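Side-chain contact in 3-deoxy-d-manno-octulosonic-acid transferase (Acinetobacter baumannii, PDB 4BFC), which probably transfers Kdo from CMP-Kdo to a lipid A precursor in lipopolysaccharide synthesis, this fragment being its C-terminal CMP-Kdo-binding domain: residues A[61-64]-A[65-69]. Residues are numbered along the deposited sequence; the frame is centred on the assembly and turned at random.
Sequences ALAP and YLNSD
P64 O accepts the backbone N-H of S68 at 3.0 Å from N to O, the donor tilted 27° from the carbonyl plane. S68 OG adds at most a weak second bond to the same oxygen. Both residues belong to the C-terminal end of helix 54-68, the crossover helix of a right-handed beta-alpha-beta unit between parallel strands 43-50 and 72-78, in the Rossmann-like domain expected of a GT-B glycosyltransferase. The bonds one and two residues before it, N67 N to A63 O at 2.9 Å and L66 N to L62 O at 3.1 Å, both have N-H...O angles near 160°. P64 has no amide hydrogen to give, and the helix kinks where that bond to the preceding turn is missing.

On the buried flank, L62 and L66 meet at their branch points, CG to CG at 3.9 Å, with L62 CD2 4.0 Å from L66 CD1. Different first torsions bring the branch points together: L62 CG lies anti to its backbone N (chi1 -166°), L66 CG anti to its carbonyl carbon. C74, V45 and L72, on strands 72-78 and 43-50, put the pair on the helix face against the sheet; L96, in a loop, also touches L66. The Y65 side chain touches V189 and L193 of helix 185-197 and L72; A61 O and L62 O lie at its ring edge, near the plane, CD2 being 3.8 Å from A61 O. At the exposed side, the carboxamide of N67 passes close to A63 O without an ND2 bond to it, and OD1 instead accepts a hydrogen bond from Q112 NE2.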
loop_
_atom_site.group_PDB
_atom_site.type_symbol
_atom_site.label_atom_id
_atom_site.label_comp_id
_atom_site.label_asym_id
_atom_site.label_seq_id
_atom_site.Cartn_x
_atom_site.Cartn_y
_atom_site.Cartn_z
ATOM N N ALA A 61 -19.239 8.317 17.142
ATOM C CA ALA A 61 -20.588 7.723 17.201
ATOM C C ALA A 61 -20.700 6.835 18.449
ATOM O O ALA A 61 -21.766 6.791 19.137
ATOM C CB ALA A 61 -20.963 6.983 15.919
ATOM N N LEU A 62 -19.599 6.162 18.789
ATOM C CA LEU A 62 -19.611 5.206 19.884
ATOM C C LEU A 62 -19.353 5.848 21.273
ATOM O O LEU A 62 -19.758 5.269 22.263
ATOM C CB LEU A 62 -18.520 4.131 19.621
ATOM C CG LEU A 62 -18.536 2.832 20.453
ATOM C CD1 LEU A 62 -19.727 1.930 20.186
ATOM C CD2 LEU A 62 -17.265 2.082 20.115
ATOM N N ALA A 63 -18.691 7.000 21.327
ATOM C CA ALA A 63 -18.209 7.582 22.588
ATOM C C ALA A 63 -19.344 7.761 23.636
ATOM O O ALA A 63 -19.110 7.428 24.764
ATOM C CB ALA A 63 -17.460 8.871 22.370
ATOM N N PRO A 64 -20.549 8.207 23.230
ATOM C CA PRO A 64 -21.618 8.312 24.278
ATOM C C PRO A 64 -21.863 6.977 24.963
ATOM O O PRO A 64 -22.096 6.942 26.184
ATOM C CB PRO A 64 -22.876 8.668 23.482
ATOM C CG PRO A 64 -22.409 9.153 22.175
ATOM C CD PRO A 64 -21.065 8.528 21.893
ATOM N N TYR A 65 -21.854 5.880 24.207
ATOM C CA TYR A 65 -22.031 4.579 24.815
ATOM C C TYR A 65 -20.855 4.102 25.653
ATOM O O TYR A 65 -21.069 3.417 26.675
ATOM C CB TYR A 65 -22.363 3.527 23.741
ATOM C CG TYR A 65 -23.593 3.903 22.926
ATOM C CD1 TYR A 65 -24.885 3.584 23.413
ATOM C CD2 TYR A 65 -23.490 4.610 21.707
ATOM C CE1 TYR A 65 -26.006 3.924 22.685
ATOM C CE2 TYR A 65 -24.633 4.968 20.981
ATOM C CZ TYR A 65 -25.886 4.594 21.490
ATOM O OH TYR A 65 -27.069 4.886 20.795
ATOM N N LEU A 66 -19.614 4.380 25.197
ATOM C CA LEU A 66 -18.430 3.997 25.970
ATOM C C LEU A 66 -18.424 4.768 27.321
ATOM O O LEU A 66 -18.008 4.190 28.306
ATOM C CB LEU A 66 -17.117 4.325 25.198
ATOM C CG LEU A 66 -16.846 3.489 23.938
ATOM C CD1 LEU A 66 -15.671 4.064 23.164
ATOM C CD2 LEU A 66 -16.549 2.060 24.264
ATOM N N ASN A 67 -18.893 6.006 27.304
ATOM C CA ASN A 67 -19.015 6.827 28.559
ATOM C C ASN A 67 -20.142 6.329 29.479
ATOM O O ASN A 67 -19.965 6.242 30.733
ATOM C CB ASN A 67 -19.229 8.323 28.250
ATOM C CG ASN A 67 -18.038 8.976 27.546
ATOM O OD1 ASN A 67 -16.929 8.622 27.797
ATOM N ND2 ASN A 67 -18.294 9.915 26.658
ATOM N N SER A 68 -21.282 5.946 28.895
ATOM C CA SER A 68 -22.426 5.526 29.716
ATOM C C SER A 68 -22.438 4.062 30.174
ATOM O O SER A 68 -22.979 3.732 31.229
ATOM C CB SER A 68 -23.753 5.970 29.062
ATOM O OG SER A 68 -24.175 5.049 28.071
ATOM N N ASP A 69 -21.789 3.180 29.407
ATOM C CA ASP A 69 -21.781 1.765 29.643
ATOM C C ASP A 69 -20.330 1.321 29.654
ATOM O O ASP A 69 -19.772 1.057 28.576
ATOM C CB ASP A 69 -22.596 1.047 28.531
ATOM C CG ASP A 69 -22.702 -0.438 28.753
ATOM O OD1 ASP A 69 -22.091 -0.975 29.711
ATOM O OD2 ASP A 69 -23.421 -1.095 27.958
#